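Local atomic coordinates of phosphodiesterase (Candida albicans, PDB entry 6CPU), a protein that belongs to the HD-type phosphodiesterase superfamily and holds a zinc ion and a magnesium ion within a largely helical fold. Residues I29-L32 against F33-S37; S88-I91 against Q92-T96; I194-I197 against E198-Q201; L257-I260 against F261-D265. One frame throughout, in Å; residues are numbered along the deposited sequence.

Interaction 1: I29-L32 against F33-S37; sequences ICHL and FKKTS
The carbonyl oxygen of K34 is gripped twice by S37, whose OG lies 2.9 Å and whose N lies 3.0 Å from K34 O, while K34 N reaches back one turn to C30 O at 3.2 Å. The bonding changes character here: F33 N meets I29 O at 2.9 Å in the ordinary four-residue helical pattern, but K35 N takes L32 O only three residues back and stands well above that carbonyl plane, a sign of tightening as the helix runs out. Helix 25-34 is the connection of a beta-alpha-beta crossover between parallel strands 16-21 and 46-49, and it lies against strand 2-6, where H31 and L32 rest on L5. On the buried side I29 and F33 run side by side, pointing the same way. The chi1 of I29 (-71°) places its CG2 methyl opposite the backbone N, and this branch comes within 3.4 Å of F33 CE2; the F33 ring also pairs edge-to-face with F196. On another side the aliphatic part of K35 suits a semi-exposed place: its CE passes 3.7 Å from H31 NE2 and 4.2 Å from L32 CD2. A bend at the last torsion of K35 (chi4 -78°) turns NZ aside to E3 of strand 2-6, outside this contact, whose OE2 takes a salt bridge from NZ and a hydrogen bond with H31 NE2.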
loop_
_atom_site.group_PDB
_atom_site.type_symbol
_atom_site.label_atom_id
_atom_site.label_comp_id
_atom_site.label_asym_id
_atom_site.label_seq_id
_atom_site.Cartn_x
_atom_site.Cartn_y
_atom_site.Cartn_z
ATOM N N ILE A 29 -20.902 0.445 7.921
ATOM C CA ILE A 29 -19.611 1.009 7.476
ATOM C C ILE A 29 -18.437 0.331 8.197
ATOM O O ILE A 29 -17.437 -0.023 7.566
ATOM C CB ILE A 29 -19.562 2.538 7.668
ATOM C CG1 ILE A 29 -20.495 3.223 6.664
ATOM C CG2 ILE A 29 -18.159 3.078 7.454
ATOM C CD1 ILE A 29 -20.753 4.690 6.970
ATOM N N CYS A 30 -18.575 0.108 9.502
ATOM C CA CYS A 30 -17.500 -0.518 10.271
ATOM C C CYS A 30 -17.236 -1.944 9.798
ATOM O O CYS A 30 -16.088 -2.374 9.733
ATOM C CB CYS A 30 -17.808 -0.498 11.756
ATOM S SG CYS A 30 -17.710 1.153 12.463
ATOM N N HIS A 31 -18.298 -2.668 9.469
ATOM C CA HIS A 31 -18.183 -4.005 8.880
ATOM C C HIS A 31 -17.364 -3.951 7.585
ATOM O O HIS A 31 -16.503 -4.809 7.354
ATOM C CB HIS A 31 -19.593 -4.542 8.621
ATOM C CG HIS A 31 -19.645 -5.849 7.902
ATOM N ND1 HIS A 31 -19.424 -7.055 8.531
ATOM C CD2 HIS A 31 -19.952 -6.146 6.620
ATOM C CE1 HIS A 31 -19.576 -8.037 7.662
ATOM N NE2 HIS A 31 -19.891 -7.512 6.494
ATOM N N LEU A 32 -17.639 -2.944 6.750
ATOM C CA LEU A 32 -16.937 -2.790 5.477
ATOM C C LEU A 32 -15.472 -2.442 5.684
ATOM O O LEU A 32 -14.634 -2.990 4.991
ATOM C CB LEU A 32 -17.612 -1.733 4.599
ATOM C CG LEU A 32 -19.022 -2.072 4.137
ATOM C CD1 LEU A 32 -19.549 -0.885 3.371
ATOM C CD2 LEU A 32 -19.053 -3.325 3.278
ATOM N N PHE A 33 -15.162 -1.532 6.621
ATOM C CA PHE A 33 -13.751 -1.150 6.886
ATOM C C PHE A 33 -12.900 -2.357 7.288
ATOM O O PHE A 33 -11.719 -2.418 6.941
ATOM C CB PHE A 33 -13.635 -0.068 7.963
ATOM C CG PHE A 33 -13.754 1.348 7.445
ATOM C CD1 PHE A 33 -12.909 1.830 6.453
ATOM C CD2 PHE A 33 -14.692 2.219 7.993
ATOM C CE1 PHE A 33 -13.020 3.133 5.996
ATOM C CE2 PHE A 33 -14.791 3.518 7.551
ATOM C CZ PHE A 33 -13.959 3.984 6.556
ATOM N N LYS A 34 -13.499 -3.305 8.014
ATOM C CA LYS A 34 -12.772 -4.464 8.529
ATOM C C LYS A 34 -12.444 -5.512 7.470
ATOM O O LYS A 34 -11.582 -6.365 7.699
ATOM C CB LYS A 34 -13.539 -5.110 9.691
ATOM C CG LYS A 34 -13.423 -4.294 10.966
ATOM C CD LYS A 34 -13.920 -5.027 12.197
ATOM C CE LYS A 34 -15.425 -5.052 12.262
ATOM N NZ LYS A 34 -15.868 -5.450 13.633
ATOM N N LYS A 35 -13.091 -5.433 6.307
ATOM C CA LYS A 35 -12.838 -6.393 5.226
ATOM C C LYS A 35 -11.379 -6.474 4.744
ATOM O O LYS A 35 -10.917 -7.559 4.323
ATOM C CB LYS A 35 -13.803 -6.152 4.066
ATOM C CG LYS A 35 -15.207 -6.576 4.469
ATOM C CD LYS A 35 -16.174 -6.565 3.321
ATOM C CE LYS A 35 -17.488 -7.190 3.740
ATOM N NZ LYS A 35 -17.414 -8.674 3.756
ATOM N N THR A 36 -10.633 -5.370 4.837
ATOM C CA THR A 36 -9.233 -5.374 4.427
ATOM C C THR A 36 -8.259 -5.802 5.560
ATOM O O THR A 36 -7.040 -5.608 5.455
ATOM C CB THR A 36 -8.849 -4.022 3.791
ATOM O OG1 THR A 36 -9.224 -2.945 4.658
ATOM C CG2 THR A 36 -9.553 -3.879 2.473
ATOM N N SER A 37 -8.791 -6.391 6.629
ATOM C CA SER A 37 -7.946 -6.920 7.700
ATOM C C SER A 37 -7.395 -8.298 7.344
ATOM O O SER A 37 -6.464 -8.777 8.005
ATOM C CB SER A 37 -8.721 -7.027 9.003
ATOM O OG SER A 37 -9.661 -8.088 8.925
#

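Interaction 2: S88-I91 against Q92-T96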
loop_
_atom_site.group_PDB
_atom_site.type_symbol
_atom_site.label_atom_id
_atom_site.label_comp_id
_atom_site.label_asym_id
_atom_site.label_seq_id
_atom_site.Cartn_x
_atom_site.Cartn_y
_atom_site.Cartn_z
ATOM N N SER A 88 -25.015 6.785 -0.484
ATOM C CA SER A 88 -24.605 6.170 -1.725
ATOM C C SER A 88 -23.234 6.693 -2.181
ATOM O O SER A 88 -22.381 5.908 -2.620
ATOM C CB SER A 88 -25.678 6.433 -2.785
ATOM O OG SER A 88 -25.346 5.857 -4.025
ATOM N N LEU A 89 -23.031 8.004 -2.075
ATOM C CA LEU A 89 -21.750 8.628 -2.398
ATOM C C LEU A 89 -20.628 8.070 -1.521
ATOM O O LEU A 89 -19.539 7.739 -2.031
ATOM C CB LEU A 89 -21.837 10.149 -2.231
ATOM C CG LEU A 89 -20.568 10.981 -2.430
ATOM C CD1 LEU A 89 -19.981 10.726 -3.801
ATOM C CD2 LEU A 89 -20.853 12.470 -2.242
ATOM N N LEU A 90 -20.908 7.949 -0.223
ATOM C CA LEU A 90 -19.943 7.400 0.727
ATOM C C LEU A 90 -19.501 5.970 0.331
ATOM O O LEU A 90 -18.317 5.677 0.281
ATOM C CB LEU A 90 -20.536 7.405 2.131
ATOM C CG LEU A 90 -19.584 7.209 3.325
ATOM C CD1 LEU A 90 -20.159 7.834 4.596
ATOM C CD2 LEU A 90 -19.278 5.740 3.573
ATOM N N ILE A 91 -20.463 5.095 0.076
ATOM C CA ILE A 91 -20.189 3.705 -0.296
ATOM C C ILE A 91 -19.442 3.632 -1.637
ATOM O O ILE A 91 -18.434 2.927 -1.764
ATOM C CB ILE A 91 -21.512 2.892 -0.359
ATOM C CG1 ILE A 91 -22.122 2.703 1.044
ATOM C CG2 ILE A 91 -21.319 1.541 -1.017
ATOM C CD1 ILE A 91 -21.181 2.114 2.086
ATOM N N GLN A 92 -19.942 4.356 -2.634
ATOM C CA GLN A 92 -19.326 4.389 -3.959
ATOM C C GLN A 92 -17.839 4.788 -3.914
ATOM O O GLN A 92 -17.007 4.201 -4.622
ATOM C CB GLN A 92 -20.108 5.366 -4.836
ATOM C CG GLN A 92 -19.834 5.296 -6.318
ATOM C CD GLN A 92 -20.555 6.394 -7.092
ATOM O OE1 GLN A 92 -20.739 7.517 -6.601
ATOM N NE2 GLN A 92 -20.960 6.078 -8.304
ATOM N N PHE A 93 -17.515 5.803 -3.116
ATOM C CA PHE A 93 -16.169 6.362 -3.080
ATOM C C PHE A 93 -15.254 5.607 -2.136
ATOM O O PHE A 93 -14.166 5.185 -2.526
ATOM C CB PHE A 93 -16.167 7.843 -2.675
ATOM C CG PHE A 93 -14.786 8.453 -2.671
ATOM C CD1 PHE A 93 -14.164 8.781 -3.864
ATOM C CD2 PHE A 93 -14.106 8.662 -1.488
ATOM C CE1 PHE A 93 -12.890 9.317 -3.875
ATOM C CE2 PHE A 93 -12.831 9.200 -1.484
ATOM C CZ PHE A 93 -12.227 9.541 -2.682
ATOM N N PHE A 94 -15.675 5.452 -0.891
ATOM C CA PHE A 94 -14.799 4.839 0.116
ATOM C C PHE A 94 -14.729 3.328 0.008
ATOM O O PHE A 94 -13.777 2.741 0.493
ATOM C CB PHE A 94 -15.195 5.249 1.528
ATOM C CG PHE A 94 -15.041 6.725 1.774
ATOM C CD1 PHE A 94 -13.800 7.271 2.056
ATOM C CD2 PHE A 94 -16.136 7.570 1.680
ATOM C CE1 PHE A 94 -13.660 8.634 2.276
ATOM C CE2 PHE A 94 -15.996 8.932 1.876
ATOM C CZ PHE A 94 -14.761 9.464 2.177
ATOM N N PHE A 95 -15.722 2.694 -0.608
ATOM C CA PHE A 95 -15.758 1.216 -0.662
ATOM C C PHE A 95 -15.835 0.658 -2.083
ATOM O O PHE A 95 -16.315 -0.458 -2.328
ATOM C CB PHE A 95 -16.835 0.686 0.298
ATOM C CG PHE A 95 -16.566 1.072 1.715
ATOM C CD1 PHE A 95 -15.535 0.465 2.424
ATOM C CD2 PHE A 95 -17.272 2.108 2.327
ATOM C CE1 PHE A 95 -15.233 0.855 3.711
ATOM C CE2 PHE A 95 -16.978 2.492 3.621
ATOM C CZ PHE A 95 -15.964 1.866 4.324
ATOM N N THR A 96 -15.278 1.430 -3.003
ATOM C CA THR A 96 -15.148 1.052 -4.409
ATOM C C THR A 96 -14.501 -0.336 -4.545
ATOM O O THR A 96 -14.935 -1.172 -5.339
ATOM C CB THR A 96 -14.347 2.144 -5.203
ATOM O OG1 THR A 96 -14.282 1.793 -6.587
ATOM C CG2 THR A 96 -12.920 2.335 -4.681
#
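F95 packs on I91 and L90 where helix 84-94 gives way to a loop. Its N donates to I91 O at 3.0 Å, from above the carbonyl plane and with a bent N-H...O angle of 139°, as befits a residue that has just left helical backbone angles. Its CB lies 3.4 Å from the same I91 O. With CG beside the backbone N (chi1 -61°), the ring stands out from the helix and turns its CD2 edge to the preceding residues: CD2 comes 3.9 Å from I91 CD1. One atom farther, CE2 meets L90 CD2 at 4.0 Å, the methyl lying near the ring plane at its edge. The tip, CZ, packs on F33 of helix 25-34. L90 also packs on the preceding aromatic, F94: its CG is 3.8 Å from F94 CD2, and its carbonyl O sits near the F94 ring plane, 3.2 Å from that same CD2. F93 CD2 lies over the centre of one F94 face, while F93 itself makes a cation-pi contact with K389. Apart from the backbone bonds, branched aliphatics and phenyl rings make the contact, which implies that shape fit and dispersion largely hold it.

Interaction 3: I194-I197 against E198-Q201; sequences INFI and ELLQ
N195, just before the 3-10 turn 196-199 in the loop between helices 177-193 and 205-216, bonds to E198 within it. The backbone bonds all span three residues: E198 N to N195 O at 3.0 Å, L199 N to F196 O at 2.9 Å, and a longer one from L200 N to I197 O at 3.3 Å. In each the donor stands above the carbonyl plane, the price of so tight a coil. N254 of helix 253-264 holds the approach to the turn, bonding I194 O and F196 N. One polar side-chain bond reinforces it: N195 ND2 donates to E198 OE2 at 2.6 Å, short and nearly straight at 173°. E198 OE2 lies in the amide plane of N195, but is itself met on its anti side from 30° out of the carboxylate plane, the two flat groups being perpendicular. Polar side chains suit this solvent-exposed side. Among the buried side chains, I194 CG2 sits over the centre of one face of the F196 ring, and L199 CD1 touches both, 4.0 Å from F196 CD1 and 4.1 Å from I194 CG2. Partly exposed I197 and buried L200 cross at about a right angle, their CD1 methyls 4.0 Å apart.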
loop_
_atom_site.group_PDB
_atom_site.type_symbol
_atom_site.label_atom_id
_atom_site.label_comp_id
_atom_site.label_asym_id
_atom_site.label_seq_id
_atom_site.Cartn_x
_atom_site.Cartn_y
_atom_site.Cartn_z
ATOM N N ILE A 194 -16.945 7.435 14.124
ATOM C CA ILE A 194 -16.330 6.105 14.229
ATOM C C ILE A 194 -15.073 6.164 15.066
ATOM O O ILE A 194 -14.252 7.055 14.886
ATOM C CB ILE A 194 -16.003 5.524 12.840
ATOM C CG1 ILE A 194 -17.307 5.321 12.072
ATOM C CG2 ILE A 194 -15.217 4.217 12.971
ATOM C CD1 ILE A 194 -17.142 4.909 10.632
ATOM N N ASN A 195 -14.940 5.209 15.988
ATOM C CA ASN A 195 -13.746 5.057 16.808
ATOM C C ASN A 195 -12.844 4.006 16.151
ATOM O O ASN A 195 -13.000 2.811 16.369
ATOM C CB ASN A 195 -14.125 4.647 18.239
ATOM C CG ASN A 195 -13.028 4.947 19.245
ATOM O OD1 ASN A 195 -12.167 5.792 19.006
ATOM N ND2 ASN A 195 -13.055 4.258 20.377
ATOM N N PHE A 196 -11.912 4.465 15.328
ATOM C CA PHE A 196 -11.167 3.552 14.455
ATOM C C PHE A 196 -10.287 2.531 15.184
ATOM O O PHE A 196 -10.117 1.403 14.695
ATOM C CB PHE A 196 -10.405 4.344 13.389
ATOM C CG PHE A 196 -11.283 4.792 12.256
ATOM C CD1 PHE A 196 -11.474 3.977 11.149
ATOM C CD2 PHE A 196 -11.965 6.000 12.316
ATOM C CE1 PHE A 196 -12.298 4.365 10.114
ATOM C CE2 PHE A 196 -12.795 6.390 11.283
ATOM C CZ PHE A 196 -12.955 5.582 10.179
ATOM N N ILE A 197 -9.785 2.886 16.368
ATOM C CA ILE A 197 -8.990 1.949 17.160
ATOM C C ILE A 197 -9.776 0.684 17.510
ATOM O O ILE A 197 -9.190 -0.400 17.624
ATOM C CB ILE A 197 -8.431 2.610 18.454
ATOM C CG1 ILE A 197 -7.319 1.756 19.084
ATOM C CG2 ILE A 197 -9.548 2.860 19.461
ATOM C CD1 ILE A 197 -5.956 1.940 18.457
ATOM N N GLU A 198 -11.093 0.813 17.655
ATOM C CA GLU A 198 -11.948 -0.330 17.971
ATOM C C GLU A 198 -12.111 -1.288 16.799
ATOM O O GLU A 198 -12.590 -2.389 16.991
ATOM C CB GLU A 198 -13.332 0.126 18.432
ATOM C CG GLU A 198 -13.350 0.725 19.827
ATOM C CD GLU A 198 -14.707 1.303 20.183
ATOM O OE1 GLU A 198 -15.740 0.690 19.837
ATOM O OE2 GLU A 198 -14.740 2.387 20.798
ATOM N N LEU A 199 -11.729 -0.863 15.598
ATOM C CA LEU A 199 -11.821 -1.711 14.409
ATOM C C LEU A 199 -10.581 -2.581 14.219
ATOM O O LEU A 199 -10.535 -3.383 13.291
ATOM C CB LEU A 199 -12.077 -0.860 13.156
ATOM C CG LEU A 199 -13.359 -0.011 13.170
ATOM C CD1 LEU A 199 -13.597 0.664 11.833
ATOM C CD2 LEU A 199 -14.564 -0.851 13.541
ATOM N N LEU A 200 -9.588 -2.426 15.095
ATOM C CA LEU A 200 -8.435 -3.325 15.122
ATOM C C LEU A 200 -8.732 -4.487 16.052
ATOM O O LEU A 200 -9.394 -4.311 17.072
ATOM C CB LEU A 200 -7.182 -2.587 15.602
ATOM C CG LEU A 200 -6.796 -1.325 14.832
ATOM C CD1 LEU A 200 -5.556 -0.709 15.458
ATOM C CD2 LEU A 200 -6.575 -1.599 13.351
ATOM N N GLN A 201 -8.226 -5.673 15.722
ATOM C CA GLN A 201 -8.505 -6.857 16.532
ATOM C C GLN A 201 -7.828 -6.846 17.902
ATOM O O GLN A 201 -8.427 -7.257 18.894
ATOM C CB GLN A 201 -8.130 -8.128 15.788
ATOM C CG GLN A 201 -8.847 -9.355 16.333
ATOM C CD GLN A 201 -8.548 -10.608 15.537
ATOM O OE1 GLN A 201 -7.457 -10.768 14.987
ATOM N NE2 GLN A 201 -9.520 -11.507 15.472
#

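Interaction 4: L257-I260 against F261-D265; sequences LAFI and FIVRD
F259 and V263, one helical turn apart, cross so that a valine methyl lies over the face of the phenyl ring. V263 CG2 is 4.1 Å from the centroid of the F259 ring and 26° off its normal, a CH-pi contact; its closest ring atom is F259 CE1 at 3.8 Å. Both torsions serve this meeting: a chi1 of 162° puts F259 CG opposite its N and carries the ring outward from the helix with one face turned to V263 CG2, and V263 has that methyl beside its own N. Beta-branched valine presents its methyl close to the backbone, as this short reach requires. F259 also makes an edge-to-face pair with W395 and packs on helix 377-394. F261 is turned differently, edge-on to the backbone of the turn before: L257 O lies near its ring plane, 3.2 Å from F261 CD1. Beyond the helix the F261 ring meets F196 and L199 of the 3-10 turn 196-199. I262 lies against the A258 carbonyl, its CG1 3.3 Å from A258 O; its chi2 of -15° is near eclipsed, which suggests some strain. R264 sends its long chain away from the contact to a salt bridge with D228 and a bond to F33 O, while its N donates to I260 O at 2.8 Å. The backbone bonds from F261, I262, V263 and R264 all span four residues. Side chains packed on several sides into neighbouring helices are expected of a buried alpha-helix in a helical bundle, here helix 253-264 of the phosphodiesterase fold, with the V263 side chain about 12 Å from the zinc ion.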
loop_
_atom_site.group_PDB
_atom_site.type_symbol
_atom_site.label_atom_id
_atom_site.label_comp_id
_atom_site.label_asym_id
_atom_site.label_seq_id
_atom_site.Cartn_x
_atom_site.Cartn_y
_atom_site.Cartn_z
ATOM N N LEU A 257 -5.731 7.351 12.213
ATOM C CA LEU A 257 -6.231 6.006 11.917
ATOM C C LEU A 257 -7.235 5.995 10.760
ATOM O O LEU A 257 -7.183 5.109 9.910
ATOM C CB LEU A 257 -6.832 5.346 13.154
ATOM C CG LEU A 257 -5.878 4.937 14.287
ATOM C CD1 LEU A 257 -6.653 4.255 15.407
ATOM C CD2 LEU A 257 -4.758 4.029 13.817
ATOM N N ALA A 258 -8.152 6.963 10.709
ATOM C CA ALA A 258 -9.106 7.015 9.596
ATOM C C ALA A 258 -8.374 7.096 8.243
ATOM O O ALA A 258 -8.707 6.385 7.291
ATOM C CB ALA A 258 -10.068 8.198 9.755
ATOM N N PHE A 259 -7.408 7.998 8.163
ATOM C CA PHE A 259 -6.573 8.158 6.981
ATOM C C PHE A 259 -5.889 6.841 6.603
ATOM O O PHE A 259 -5.880 6.453 5.436
ATOM C CB PHE A 259 -5.558 9.280 7.233
ATOM C CG PHE A 259 -4.371 9.283 6.309
ATOM C CD1 PHE A 259 -4.517 9.510 4.950
ATOM C CD2 PHE A 259 -3.087 9.091 6.810
ATOM C CE1 PHE A 259 -3.418 9.536 4.112
ATOM C CE2 PHE A 259 -1.988 9.119 5.979
ATOM C CZ PHE A 259 -2.152 9.339 4.619
ATOM N N ILE A 260 -5.333 6.157 7.595
ATOM C CA ILE A 260 -4.598 4.923 7.324
ATOM C C ILE A 260 -5.523 3.790 6.886
ATOM O O ILE A 260 -5.143 2.966 6.037
ATOM C CB ILE A 260 -3.748 4.500 8.540
ATOM C CG1 ILE A 260 -2.710 5.586 8.830
ATOM C CG2 ILE A 260 -3.046 3.169 8.280
ATOM C CD1 ILE A 260 -2.259 5.605 10.267
ATOM N N PHE A 261 -6.734 3.734 7.445
ATOM C CA PHE A 261 -7.727 2.754 6.976
ATOM C C PHE A 261 -8.057 2.975 5.504
ATOM O O PHE A 261 -8.167 2.017 4.726
ATOM C CB PHE A 261 -9.013 2.808 7.802
ATOM C CG PHE A 261 -9.041 1.862 8.956
ATOM C CD1 PHE A 261 -8.398 2.171 10.142
ATOM C CD2 PHE A 261 -9.762 0.679 8.877
ATOM C CE1 PHE A 261 -8.436 1.306 11.219
ATOM C CE2 PHE A 261 -9.806 -0.193 9.951
ATOM C CZ PHE A 261 -9.134 0.117 11.122
ATOM N N ILE A 262 -8.213 4.241 5.127
ATOM C CA ILE A 262 -8.473 4.630 3.742
ATOM C C ILE A 262 -7.328 4.195 2.833
ATOM O O ILE A 262 -7.577 3.652 1.766
ATOM C CB ILE A 262 -8.640 6.171 3.588
ATOM C CG1 ILE A 262 -9.922 6.725 4.228
ATOM C CG2 ILE A 262 -8.527 6.608 2.135
ATOM C CD1 ILE A 262 -10.988 5.750 4.589
ATOM N N VAL A 263 -6.084 4.398 3.279
ATOM C CA VAL A 263 -4.910 3.956 2.515
ATOM C C VAL A 263 -4.903 2.434 2.375
ATOM O O VAL A 263 -4.728 1.912 1.268
ATOM C CB VAL A 263 -3.578 4.405 3.172
ATOM C CG1 VAL A 263 -2.392 3.731 2.494
ATOM C CG2 VAL A 263 -3.423 5.914 3.109
ATOM N N ARG A 264 -5.097 1.724 3.480
ATOM C CA ARG A 264 -5.124 0.246 3.443
ATOM C C ARG A 264 -6.164 -0.255 2.438
ATOM O O ARG A 264 -5.900 -1.189 1.666
ATOM C CB ARG A 264 -5.387 -0.333 4.831
ATOM C CG ARG A 264 -5.390 -1.842 4.874
ATOM C CD ARG A 264 -5.611 -2.354 6.277
ATOM N NE ARG A 264 -7.025 -2.329 6.665
ATOM C CZ ARG A 264 -7.505 -2.827 7.798
ATOM N NH1 ARG A 264 -6.693 -3.345 8.706
ATOM N NH2 ARG A 264 -8.812 -2.808 8.032
ATOM N N ASP A 265 -7.323 0.401 2.413
ATOM C CA ASP A 265 -8.402 0.059 1.483
ATOM C C ASP A 265 -8.058 0.236 -0.012
ATOM O O ASP A 265 -8.749 -0.324 -0.865
ATOM C CB ASP A 265 -9.680 0.869 1.807
ATOM C CG ASP A 265 -10.389 0.403 3.083
ATOM O OD1 ASP A 265 -10.083 -0.701 3.596
ATOM O OD2 ASP A 265 -11.277 1.157 3.584
#

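In the fold
Along the chain the four contacts come in series, and interaction 1 is the hub: its centre lies 13, 10 and 11 Å from those of interactions 2, 3 and 4, and it touches each of them. Interactions 2 and 3 have centres 20 Å apart and do not touch, their nearest atoms about 7 Å apart. Helices 25-34 and 84-94 accompany the parallel sheet of strands 2-6, 16-21, 46-49 and 100-103, whereas the 3-10 turn of interaction 3 and helix 253-264 of interaction 4 belong to the helical part. T36 OG1 of interaction 1 and D265 OD1 of interaction 4, 2.6 Å apart, make a probable hydrogen bond. The cluster thus joins the N-terminal alpha/beta region to the metal-bearing helical body.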